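Local coordinates for bifunctional protein PutA (Bdellovibrio bacteriovorus, PDB 5UR2) that probably oxidises the semialdehyde of L-glutamate to L-glutamate with NAD+, and as a bifunctional flavoenzyme probably also catalyses the preceding proline dehydrogenase step, at residues D562-A565 with D566-R570; I594-A597 with I598-R602; Y603-R606 with H607-L611; L645-L648 with A649-T653; G935-V938 with D939-P942. All coordinates share one frame; numbering follows the deposited sequence.

Contact 1 of 5, residues D562-A565 with D566-R570; sequences DKLA and DIMTR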
loop_
_atom_site.group_PDB
_atom_site.type_symbol
_atom_site.label_atom_id
_atom_site.label_comp_id
_atom_site.label_asym_id
_atom_site.label_seq_id
_atom_site.Cartn_x
_atom_site.Cartn_y
_atom_site.Cartn_z
ATOM N N ASP B 562 4.155 -2.778 21.637
ATOM C CA ASP B 562 4.400 -1.456 22.214
ATOM C C ASP B 562 4.968 -1.565 23.623
ATOM O O ASP B 562 5.861 -0.799 23.998
ATOM C CB ASP B 562 3.119 -0.619 22.226
ATOM C CG ASP B 562 2.894 0.130 20.919
ATOM O OD1 ASP B 562 3.884 0.585 20.291
ATOM O OD2 ASP B 562 1.720 0.295 20.543
ATOM N N LYS B 563 4.451 -2.500 24.426
ATOM C CA LYS B 563 4.964 -2.643 25.778
ATOM C C LYS B 563 6.418 -3.086 25.751
ATOM O O LYS B 563 7.235 -2.591 26.537
ATOM C CB LYS B 563 4.115 -3.632 26.584
ATOM C CG LYS B 563 4.388 -3.578 28.095
ATOM C CD LYS B 563 3.455 -4.506 28.887
ATOM C CE LYS B 563 3.775 -4.498 30.392
ATOM N NZ LYS B 563 3.059 -5.591 31.119
ATOM N N LEU B 564 6.770 -3.978 24.815
ATOM C CA LEU B 564 8.168 -4.368 24.643
ATOM C C LEU B 564 9.050 -3.144 24.385
ATOM O O LEU B 564 10.104 -2.986 25.008
ATOM C CB LEU B 564 8.291 -5.380 23.502
ATOM C CG LEU B 564 9.719 -5.778 23.116
ATOM C CD1 LEU B 564 10.424 -6.359 24.322
ATOM C CD2 LEU B 564 9.760 -6.751 21.918
ATOM N N ALA B 565 8.609 -2.249 23.494
ATOM C CA ALA B 565 9.349 -1.018 23.223
ATOM C C ALA B 565 9.489 -0.151 24.471
ATOM O O ALA B 565 10.544 0.461 24.693
ATOM C CB ALA B 565 8.652 -0.219 22.116
ATOM N N ASP B 566 8.439 -0.079 25.296
ATOM C CA ASP B 566 8.525 0.705 26.522
ATOM C C ASP B 566 9.524 0.104 27.489
ATOM O O ASP B 566 10.286 0.834 28.126
ATOM C CB ASP B 566 7.161 0.800 27.199
ATOM C CG ASP B 566 6.149 1.550 26.356
ATOM O OD1 ASP B 566 6.548 2.375 25.515
ATOM O OD2 ASP B 566 4.958 1.287 26.517
ATOM N N ILE B 567 9.546 -1.226 27.595
ATOM C CA ILE B 567 10.513 -1.873 28.473
ATOM C C ILE B 567 11.930 -1.629 27.968
ATOM O O ILE B 567 12.832 -1.302 28.751
ATOM C CB ILE B 567 10.178 -3.365 28.599
ATOM C CG1 ILE B 567 8.905 -3.527 29.435
ATOM C CG2 ILE B 567 11.373 -4.162 29.137
ATOM C CD1 ILE B 567 8.260 -4.889 29.291
ATOM N N MET B 568 12.139 -1.732 26.648
ATOM C CA MET B 568 13.437 -1.386 26.076
ATOM C C MET B 568 13.817 0.052 26.417
ATOM O O MET B 568 14.981 0.337 26.732
ATOM C CB MET B 568 13.429 -1.556 24.560
ATOM C CG MET B 568 13.426 -2.981 24.025
ATOM S SD MET B 568 13.238 -2.895 22.201
ATOM C CE MET B 568 13.372 -4.644 21.788
ATOM N N THR B 569 12.848 0.974 26.349
ATOM C CA THR B 569 13.131 2.366 26.680
ATOM C C THR B 569 13.552 2.511 28.143
ATOM O O THR B 569 14.512 3.220 28.457
ATOM C CB THR B 569 11.900 3.220 26.365
ATOM O OG1 THR B 569 11.528 3.043 24.992
ATOM C CG2 THR B 569 12.158 4.704 26.646
ATOM N N ARG B 570 12.854 1.823 29.049
ATOM C CA ARG B 570 13.200 1.877 30.466
ATOM C C ARG B 570 14.592 1.299 30.729
ATOM O O ARG B 570 15.340 1.818 31.565
ATOM C CB ARG B 570 12.140 1.121 31.264
ATOM C CG ARG B 570 12.380 1.060 32.772
ATOM C CD ARG B 570 11.528 -0.073 33.368
ATOM N NE ARG B 570 12.090 -1.395 33.066
ATOM C CZ ARG B 570 11.404 -2.535 33.130
ATOM N NH1 ARG B 570 10.120 -2.515 33.459
ATOM N NH2 ARG B 570 11.996 -3.692 32.872
#
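D566 returns its backbone N to D562 O (3.0 Å), one turn back on helix 554-570. Its carboxylate, on the same side of the helix, lies close to that carbonyl, but D566 OD2 stands 3.4 Å from D562 O as one acceptor beside another, so this approach adds no bond. What holds the two acids lies outside: D566 forms a salt bridge with R602 and D562 one with R609, while D562 OD1 and D566 OD1 stay 6.1 Å apart. I567 repeats the backbone bond to K563 O, its CG1 and CD1 lying close to that same oxygen, and its CD1 comes to 4.3 Å from CG of K563, beside the aliphatic start of the lysine. M568 N meets L564 O almost straight, at 2.9 Å and 169°. The extended M568 chain then crosses the leucine at a slant and touches it with its methyl, CE lying 4.0 Å from L564 CG; M680 packs on both side chains. At T569 two donors grip A565 O from opposite faces of the carbonyl plane. The hydroxyl, set beside its own backbone N by a chi1 of -56°, places OG1 2.8 Å from A565 O. The hydroxyl is thus satisfied within the helix, whereas the acidic side is paired with arginines of helix 587-611, which probably offset the repulsion between the two aspartates.

Contact 2 of 5, residues I594-A597 with I598-R602; sequences IGEA and IDFCR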
loop_
_atom_site.group_PDB
_atom_site.type_symbol
_atom_site.label_atom_id
_atom_site.label_comp_id
_atom_site.label_asym_id
_atom_site.label_seq_id
_atom_site.Cartn_x
_atom_site.Cartn_y
_atom_site.Cartn_z
ATOM N N ILE B 594 19.847 0.117 20.215
ATOM C CA ILE B 594 18.628 0.113 21.021
ATOM C C ILE B 594 17.548 0.961 20.356
ATOM O O ILE B 594 16.365 0.578 20.319
ATOM C CB ILE B 594 18.915 0.605 22.451
ATOM C CG1 ILE B 594 20.155 -0.077 23.036
ATOM C CG2 ILE B 594 17.711 0.391 23.324
ATOM C CD1 ILE B 594 20.167 -1.581 22.929
ATOM N N GLY B 595 17.930 2.131 19.833
ATOM C CA GLY B 595 16.945 2.982 19.177
ATOM C C GLY B 595 16.302 2.300 17.981
ATOM O O GLY B 595 15.085 2.375 17.784
ATOM N N GLU B 596 17.114 1.627 17.169
ATOM C CA GLU B 596 16.572 0.902 16.026
ATOM C C GLU B 596 15.629 -0.210 16.480
ATOM O O GLU B 596 14.576 -0.416 15.863
ATOM C CB GLU B 596 17.715 0.354 15.162
ATOM C CG GLU B 596 17.272 -0.262 13.815
ATOM C CD GLU B 596 18.441 -0.773 12.956
ATOM O OE1 GLU B 596 18.323 -1.865 12.388
ATOM O OE2 GLU B 596 19.465 -0.087 12.825
ATOM N N ALA B 597 15.973 -0.917 17.573
ATOM C CA ALA B 597 15.102 -1.988 18.061
ATOM C C ALA B 597 13.759 -1.439 18.499
ATOM O O ALA B 597 12.709 -2.006 18.178
ATOM C CB ALA B 597 15.755 -2.753 19.223
ATOM N N ILE B 598 13.776 -0.330 19.231
ATOM C CA ILE B 598 12.532 0.327 19.618
ATOM C C ILE B 598 11.758 0.758 18.379
ATOM O O ILE B 598 10.535 0.587 18.297
ATOM C CB ILE B 598 12.852 1.512 20.541
ATOM C CG1 ILE B 598 13.396 0.973 21.860
ATOM C CG2 ILE B 598 11.612 2.444 20.761
ATOM C CD1 ILE B 598 14.113 2.033 22.712
ATOM N N ASP B 599 12.469 1.291 17.385
ATOM C CA ASP B 599 11.825 1.757 16.162
ATOM C C ASP B 599 11.110 0.623 15.438
ATOM O O ASP B 599 9.997 0.814 14.943
ATOM C CB ASP B 599 12.852 2.417 15.229
ATOM C CG ASP B 599 13.279 3.809 15.692
ATOM O OD1 ASP B 599 12.602 4.398 16.581
ATOM O OD2 ASP B 599 14.287 4.333 15.131
ATOM N N PHE B 600 11.753 -0.549 15.327
ATOM C CA PHE B 600 11.109 -1.704 14.688
ATOM C C PHE B 600 9.803 -2.057 15.393
ATOM O O PHE B 600 8.761 -2.257 14.749
ATOM C CB PHE B 600 12.059 -2.913 14.686
ATOM C CG PHE B 600 13.097 -2.898 13.580
ATOM C CD1 PHE B 600 12.749 -2.557 12.271
ATOM C CD2 PHE B 600 14.413 -3.255 13.848
ATOM C CE1 PHE B 600 13.699 -2.551 11.247
ATOM C CE2 PHE B 600 15.392 -3.254 12.826
ATOM C CZ PHE B 600 15.021 -2.896 11.526
ATOM N N CYS B 601 9.850 -2.138 16.726
ATOM C CA CYS B 601 8.664 -2.394 17.532
ATOM C C CYS B 601 7.539 -1.434 17.183
ATOM O O CYS B 601 6.421 -1.846 16.843
ATOM C CB CYS B 601 9.008 -2.254 19.015
ATOM S SG CYS B 601 10.020 -3.563 19.688
ATOM N N ARG B 602 7.818 -0.136 17.283
ATOM C CA ARG B 602 6.747 0.836 17.094
ATOM C C ARG B 602 6.279 0.870 15.645
ATOM O O ARG B 602 5.079 0.986 15.386
ATOM C CB ARG B 602 7.210 2.222 17.551
ATOM C CG ARG B 602 7.667 2.222 18.989
ATOM C CD ARG B 602 7.223 3.493 19.657
ATOM N NE ARG B 602 7.804 3.646 20.983
ATOM C CZ ARG B 602 7.307 3.116 22.095
ATOM N NH1 ARG B 602 6.217 2.354 22.063
ATOM N NH2 ARG B 602 7.910 3.350 23.255
#
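E596 and F600 lie side by side one helical turn apart and point the same way. The extended glutamate, its CG opposite the backbone N (chi1 -172°), runs along the ring: E596 CG is 3.7 Å from F600 CE2, and E596 OE1 is 3.3 Å from the same ring carbon. The carboxylate stands steeply to the ring, their planes 79° apart. In the apolar pair, I594 CG2 meets I598 CD1 at 4.0 Å. Both pairs belong to helix 587-611 of the aldehyde dehydrogenase part of the chain, and the F600 side chain comes within about 8 Å of that of E746, a predicted active-site residue. V938 and A649, from a loop and from helix 646-657, pack against F600 and A597 respectively. Backbone bonds run from each residue to the one four places earlier: I598 N to I594 O is 3.0 Å, and C601 N to A597 O is longer, 3.2 Å, yet nearly straight at 173°. Two side chains also lie against carbonyls. The extended CG1-CD1 arm of I598 passes close to I594 O, and D599 sets its carboxylate beside G595, CG 3.1 Å from G595 O, without bonding to it; its OD1 and OD2 accept instead from E468 N and N467 ND2.

Contact 3 of 5, residues Y603-R606 with H607-L611; sequences YYAR and HMREL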
loop_
_atom_site.group_PDB
_atom_site.type_symbol
_atom_site.label_atom_id
_atom_site.label_comp_id
_atom_site.label_asym_id
_atom_site.label_seq_id
_atom_site.Cartn_x
_atom_site.Cartn_y
_atom_site.Cartn_z
ATOM N N TYR B 603 7.208 0.751 14.691
ATOM C CA TYR B 603 6.830 0.824 13.281
ATOM C C TYR B 603 5.992 -0.382 12.866
ATOM O O TYR B 603 4.957 -0.233 12.205
ATOM C CB TYR B 603 8.075 0.938 12.417
ATOM C CG TYR B 603 7.822 1.115 10.933
ATOM C CD1 TYR B 603 7.728 2.389 10.370
ATOM C CD2 TYR B 603 7.710 0.011 10.085
ATOM C CE1 TYR B 603 7.520 2.565 8.980
ATOM C CE2 TYR B 603 7.498 0.169 8.716
ATOM C CZ TYR B 603 7.407 1.446 8.166
ATOM O OH TYR B 603 7.204 1.594 6.814
ATOM N N TYR B 604 6.413 -1.591 13.237
ATOM C CA TYR B 604 5.617 -2.737 12.815
ATOM C C TYR B 604 4.300 -2.771 13.575
ATOM O O TYR B 604 3.283 -3.188 13.016
ATOM C CB TYR B 604 6.407 -4.046 12.979
ATOM C CG TYR B 604 7.635 -4.084 12.080
ATOM C CD1 TYR B 604 7.588 -3.565 10.786
ATOM C CD2 TYR B 604 8.852 -4.584 12.545
ATOM C CE1 TYR B 604 8.701 -3.575 9.956
ATOM C CE2 TYR B 604 9.988 -4.589 11.734
ATOM C CZ TYR B 604 9.904 -4.076 10.438
ATOM O OH TYR B 604 11.013 -4.073 9.626
ATOM N N ALA B 605 4.287 -2.308 14.831
ATOM C CA ALA B 605 3.012 -2.227 15.538
ATOM C C ALA B 605 2.097 -1.211 14.873
ATOM O O ALA B 605 0.906 -1.482 14.654
ATOM C CB ALA B 605 3.221 -1.895 17.021
ATOM N N ARG B 606 2.647 -0.053 14.498
ATOM C CA ARG B 606 1.857 0.933 13.769
ATOM C C ARG B 606 1.344 0.358 12.450
ATOM O O ARG B 606 0.179 0.550 12.095
ATOM C CB ARG B 606 2.688 2.195 13.529
ATOM C CG ARG B 606 1.997 3.279 12.706
ATOM C CD ARG B 606 2.965 4.468 12.515
ATOM N NE ARG B 606 2.340 5.596 11.837
ATOM C CZ ARG B 606 2.109 5.634 10.527
ATOM N NH1 ARG B 606 2.444 4.604 9.754
ATOM N NH2 ARG B 606 1.529 6.692 9.992
ATOM N N HIS B 607 2.195 -0.363 11.717
ATOM C CA HIS B 607 1.776 -0.897 10.419
ATOM C C HIS B 607 0.664 -1.931 10.575
ATOM O O HIS B 607 -0.296 -1.938 9.793
ATOM C CB HIS B 607 2.974 -1.501 9.685
ATOM C CG HIS B 607 2.800 -1.596 8.201
ATOM N ND1 HIS B 607 3.676 -2.295 7.392
ATOM C CD2 HIS B 607 1.859 -1.073 7.374
ATOM C CE1 HIS B 607 3.281 -2.200 6.135
ATOM N NE2 HIS B 607 2.179 -1.467 6.098
ATOM N N MET B 608 0.773 -2.807 11.579
ATOM C CA MET B 608 -0.255 -3.822 11.776
ATOM C C MET B 608 -1.595 -3.173 12.082
ATOM O O MET B 608 -2.646 -3.648 11.630
ATOM C CB MET B 608 0.154 -4.770 12.906
ATOM C CG MET B 608 -0.754 -6.018 13.074
ATOM S SD MET B 608 -0.577 -7.145 11.643
ATOM C CE MET B 608 -2.059 -6.803 10.677
ATOM N N ARG B 609 -1.569 -2.058 12.815
ATOM C CA ARG B 609 -2.791 -1.329 13.110
ATOM C C ARG B 609 -3.416 -0.752 11.852
ATOM O O ARG B 609 -4.649 -0.668 11.769
ATOM C CB ARG B 609 -2.511 -0.230 14.130
ATOM C CG ARG B 609 -2.274 -0.776 15.529
ATOM C CD ARG B 609 -1.906 0.345 16.509
ATOM N NE ARG B 609 -2.023 -0.148 17.865
ATOM C CZ ARG B 609 -1.023 -0.201 18.740
ATOM N NH1 ARG B 609 0.183 0.237 18.405
ATOM N NH2 ARG B 609 -1.239 -0.688 19.961
ATOM N N GLU B 610 -2.601 -0.396 10.849
ATOM C CA GLU B 610 -3.172 -0.023 9.557
ATOM C C GLU B 610 -3.703 -1.247 8.810
ATOM O O GLU B 610 -4.821 -1.221 8.283
ATOM C CB GLU B 610 -2.149 0.715 8.691
ATOM C CG GLU B 610 -1.693 2.048 9.232
ATOM C CD GLU B 610 -0.627 2.679 8.355
ATOM O OE1 GLU B 610 0.567 2.336 8.518
ATOM O OE2 GLU B 610 -0.991 3.502 7.483
ATOM N N LEU B 611 -2.905 -2.325 8.731
ATOM C CA LEU B 611 -3.251 -3.464 7.880
ATOM C C LEU B 611 -4.393 -4.320 8.443
ATOM O O LEU B 611 -4.919 -5.165 7.716
ATOM C CB LEU B 611 -1.997 -4.327 7.644
ATOM C CG LEU B 611 -0.886 -3.654 6.809
ATOM C CD1 LEU B 611 0.354 -4.514 6.733
ATOM C CD2 LEU B 611 -1.322 -3.269 5.407
#
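R606 and E610 form a salt bridge one turn apart near the end of helix 587-611, in the aldehyde dehydrogenase part of the chain, R606 NH1 lying 3.2 Å from E610 OE1. This is the familiar i to i+4 Arg-Glu pair of helices. The arginine is extended as far as NE, with CG opposite the backbone N (chi1 177°), and its guanidinium is turned 72° from the carboxylate plane, so the two charged groups meet through one nitrogen and one oxygen instead of as a flat, two-pronged pair. The other terminal nitrogen of R606 donates to G463 O. R609 packs its stem against the carbonyl of A605, CG 3.4 Å from A605 O, and its NH1 lies 4.0 Å from A605 CB; beyond that the guanidinium pairs with E555 and D562 of helix 554-570. H607 rests its CB 3.4 Å from Y603 O, while its imidazole has L611 CD1 over the centre of one face. Among the aromatic rings, Y603 meets F465 edge-to-face, and Y604 packs against Y960 and bonds through its hydroxyl to G956 N. The backbone bonds lengthen along the segment. H607 N is 2.8 Å from Y603 O, whereas E610 N is 3.2 Å from R606 O, in a more bent bond (147°). Two arginines close to the C-terminal end of a helix would be expected to interact favourably with its dipole, and the pairing with R606 probably offsets the less favourable charge of E610 there.

Contact 4 of 5, residues L645-L648 with A649-T653; sequences LAIL and AGMVT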
loop_
_atom_site.group_PDB
_atom_site.type_symbol
_atom_site.label_atom_id
_atom_site.label_comp_id
_atom_site.label_asym_id
_atom_site.label_seq_id
_atom_site.Cartn_x
_atom_site.Cartn_y
_atom_site.Cartn_z
ATOM N N LEU B 645 20.570 -6.544 19.022
ATOM C CA LEU B 645 19.184 -6.432 19.480
ATOM C C LEU B 645 18.245 -5.997 18.364
ATOM O O LEU B 645 17.150 -6.558 18.230
ATOM C CB LEU B 645 19.057 -5.444 20.655
ATOM C CG LEU B 645 17.701 -5.301 21.375
ATOM C CD1 LEU B 645 17.370 -6.581 22.174
ATOM C CD2 LEU B 645 17.625 -4.069 22.264
ATOM N N ALA B 646 18.672 -5.024 17.547
ATOM C CA ALA B 646 17.771 -4.367 16.604
ATOM C C ALA B 646 17.273 -5.332 15.526
ATOM O O ALA B 646 16.065 -5.473 15.319
ATOM C CB ALA B 646 18.459 -3.144 15.978
ATOM N N ILE B 647 18.187 -5.992 14.808
ATOM C CA ILE B 647 17.761 -6.836 13.692
ATOM C C ILE B 647 16.945 -8.024 14.205
ATOM O O ILE B 647 15.849 -8.307 13.712
ATOM C CB ILE B 647 18.975 -7.275 12.857
ATOM C CG1 ILE B 647 19.538 -6.053 12.106
ATOM C CG2 ILE B 647 18.575 -8.406 11.904
ATOM C CD1 ILE B 647 20.735 -6.332 11.167
ATOM N N LEU B 648 17.453 -8.697 15.234
ATOM C CA LEU B 648 16.710 -9.759 15.895
ATOM C C LEU B 648 15.325 -9.280 16.336
ATOM O O LEU B 648 14.316 -9.940 16.064
ATOM C CB LEU B 648 17.523 -10.277 17.091
ATOM C CG LEU B 648 16.826 -11.297 17.991
ATOM C CD1 LEU B 648 16.514 -12.584 17.230
ATOM C CD2 LEU B 648 17.637 -11.568 19.251
ATOM N N ALA B 649 15.249 -8.120 17.001
ATOM C CA ALA B 649 13.940 -7.633 17.460
ATOM C C ALA B 649 13.002 -7.310 16.295
ATOM O O ALA B 649 11.795 -7.587 16.362
ATOM C CB ALA B 649 14.103 -6.404 18.349
ATOM N N GLY B 650 13.529 -6.707 15.229
ATOM C CA GLY B 650 12.694 -6.415 14.066
ATOM C C GLY B 650 12.097 -7.669 13.438
ATOM O O GLY B 650 10.922 -7.696 13.066
ATOM N N MET B 651 12.912 -8.714 13.273
ATOM C CA MET B 651 12.394 -9.971 12.730
ATOM C C MET B 651 11.329 -10.559 13.652
ATOM O O MET B 651 10.242 -10.939 13.201
ATOM C CB MET B 651 13.537 -10.977 12.530
ATOM C CG MET B 651 14.576 -10.613 11.465
ATOM S SD MET B 651 16.040 -11.697 11.618
ATOM C CE MET B 651 16.716 -11.634 9.969
ATOM N N VAL B 652 11.608 -10.595 14.960
ATOM C CA VAL B 652 10.704 -11.248 15.909
ATOM C C VAL B 652 9.387 -10.483 16.029
ATOM O O VAL B 652 8.305 -11.089 16.046
ATOM C CB VAL B 652 11.385 -11.410 17.286
ATOM C CG1 VAL B 652 10.379 -11.900 18.344
ATOM C CG2 VAL B 652 12.511 -12.406 17.202
ATOM N N THR B 653 9.453 -9.148 16.171
ATOM C CA THR B 653 8.216 -8.391 16.358
ATOM C C THR B 653 7.399 -8.338 15.075
ATOM O O THR B 653 6.160 -8.378 15.125
ATOM C CB THR B 653 8.484 -6.971 16.865
ATOM O OG1 THR B 653 9.349 -6.280 15.958
ATOM C CG2 THR B 653 9.101 -6.989 18.237
#
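L648 and V652 run alongside each other, with L648 CD1 4.0 Å from V652 CG2. That valine methyl stands beside its own backbone N, and this brings it down onto the preceding turn, 3.3 Å from L648 O. I647 and M651 make the second pair: they point the same way, and I647 CG2 touches the sulfur end of the extended methionine, 4.2 Å from M651 SD, with CE close by. A649 takes part through its CB, 3.1 Å from L645 O. Behind these contacts lie the backbone bonds of the first turns, from A649 N to L645 O through to V652 N and L648 O; M651 N and I647 O are 3.0 Å apart at a nearly straight 170°. T653 turns its hydroxyl back onto the helix, OG1 2.8 Å from A649 O, and its own N reaches the same oxygen from the opposite face, so one carbonyl is gripped twice. Helix 646-657 is the crossover of a beta-alpha-beta unit between the parallel strands 623-638 and 661-665, in the Rossmann-like part of the aldehyde dehydrogenase fold. L648, M651 and V652 pack on V637 of the first of these strands, while L648 also meets A674 and L677 of helix 671-684. The I647 side chain lies about 5 Å from that of E746 and about 7 Å from that of C780, both predicted active-site residues. At the N-terminal end, D593 OD2 accepts from L645 N and A646 N, which probably steadies the start of the helix.

Contact 5 of 5, residues G935-V938 with D939-P942; sequences GAMV and DRHP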
loop_
_atom_site.group_PDB
_atom_site.type_symbol
_atom_site.label_atom_id
_atom_site.label_comp_id
_atom_site.label_asym_id
_atom_site.label_seq_id
_atom_site.Cartn_x
_atom_site.Cartn_y
_atom_site.Cartn_z
ATOM N N GLY B 935 23.994 3.614 8.739
ATOM C CA GLY B 935 23.034 4.282 9.610
ATOM C C GLY B 935 21.608 4.375 9.092
ATOM O O GLY B 935 20.888 5.327 9.433
ATOM N N ALA B 936 21.177 3.425 8.267
ATOM C CA ALA B 936 19.790 3.424 7.811
ATOM C C ALA B 936 18.847 3.343 9.006
ATOM O O ALA B 936 19.047 2.538 9.913
ATOM C CB ALA B 936 19.530 2.244 6.860
ATOM N N MET B 937 17.818 4.178 9.007
ATOM C CA MET B 937 16.848 4.204 10.094
ATOM C C MET B 937 15.479 3.751 9.602
ATOM O O MET B 937 15.101 3.989 8.451
ATOM C CB MET B 937 16.731 5.601 10.699
ATOM C CG MET B 937 18.058 6.149 11.236
ATOM S SD MET B 937 17.834 7.806 11.903
ATOM C CE MET B 937 16.931 7.481 13.428
ATOM N N VAL B 938 14.740 3.098 10.499
ATOM C CA VAL B 938 13.368 2.714 10.203
ATOM C C VAL B 938 12.594 3.910 9.669
ATOM O O VAL B 938 12.742 5.035 10.163
ATOM C CB VAL B 938 12.710 2.152 11.470
ATOM C CG1 VAL B 938 11.200 1.908 11.230
ATOM C CG2 VAL B 938 13.447 0.879 11.900
ATOM N N ASP B 939 11.779 3.658 8.637
ATOM C CA ASP B 939 10.896 4.622 7.985
ATOM C C ASP B 939 11.676 5.617 7.128
ATOM O O ASP B 939 11.303 5.867 5.980
ATOM C CB ASP B 939 10.005 5.330 9.031
ATOM C CG ASP B 939 9.017 6.311 8.409
ATOM O OD1 ASP B 939 8.172 5.889 7.577
ATOM O OD2 ASP B 939 9.058 7.512 8.787
ATOM N N ARG B 940 12.774 6.165 7.652
ATOM C CA ARG B 940 13.563 7.140 6.898
ATOM C C ARG B 940 14.308 6.503 5.729
ATOM O O ARG B 940 14.388 7.101 4.651
ATOM C CB ARG B 940 14.558 7.845 7.819
ATOM C CG ARG B 940 13.940 8.537 9.007
ATOM C CD ARG B 940 14.955 9.400 9.714
ATOM N NE ARG B 940 14.418 9.858 10.979
ATOM C CZ ARG B 940 15.039 10.689 11.815
ATOM N NH1 ARG B 940 16.247 11.172 11.534
ATOM N NH2 ARG B 940 14.443 11.029 12.946
ATOM N N HIS B 941 14.906 5.324 5.924
ATOM C CA HIS B 941 15.715 4.676 4.884
ATOM C C HIS B 941 15.440 3.174 4.870
ATOM O O HIS B 941 16.277 2.368 5.303
ATOM C CB HIS B 941 17.211 4.938 5.108
ATOM C CG HIS B 941 17.506 6.243 5.766
ATOM N ND1 HIS B 941 17.791 6.347 7.109
ATOM C CD2 HIS B 941 17.604 7.497 5.261
ATOM C CE1 HIS B 941 18.022 7.614 7.411
ATOM N NE2 HIS B 941 17.914 8.333 6.306
ATOM N N PRO B 942 14.284 2.760 4.356
ATOM C CA PRO B 942 13.971 1.324 4.325
ATOM C C PRO B 942 15.106 0.559 3.659
ATOM O O PRO B 942 15.593 0.937 2.588
ATOM C CB PRO B 942 12.675 1.269 3.510
ATOM C CG PRO B 942 12.042 2.611 3.748
ATOM C CD PRO B 942 13.221 3.565 3.721
#
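M937 and H941 are joined by two bonds that together close a small ring. M937 N donates to H941 ND1 at 2.9 Å and 163°, lying in the plane of the imidazole, and H941 N returns to M937 O at 2.9 Å, in the carbonyl plane. The histidine has a chi1 of -30°, well off a staggered position, which places ND1 at the amide. With ND1 accepting, the proton would be expected on NE2, consistent with the bond of NE2 to E623 of the second subunit. R940 CB covers one face of the ring, 3.5 Å above its plane. The turn lies in the loop between strands 926-929 and 946-947 of the aldehyde dehydrogenase fold, passing through D939 with positive phi, and it touches the second subunit: R940 O accepts a hydrogen bond from S625 OG of that subunit. M937 and R940 run side by side. The methionine bends at its last torsion (chi3 72°), which folds CE over the centre of one face of the guanidinium, 4.0 Å above the plane, and leaves M937 SD 3.7 Å from R940 NH1. The extended arginine is held by N467 at NE, and its NH1 bonds the backbone oxygen of Q316, in the proline dehydrogenase part of the chain. A936 adds a lighter touch, its CB 4.0 Å from H941 CB.

In the fold
All five contacts lie in the aldehyde dehydrogenase part of the chain and follow one another in series. Contacts 2 and 3 occupy successive turns of helix 587-611, their centres 13 Å apart. Contact 1, on helix 554-570, meets both through charged pairs and lies 9 Å from contact 2, while contact 4, on helix 646-657, is 8 Å from contact 2 and also packs against contacts 1 and 3. Helices 554-570 and 646-657 thus both pack on helix 587-611. Contact 5, far later in sequence, brings its loop against contacts 2 and 3 but not 1 or 4, and its 939-942 half meets the second subunit.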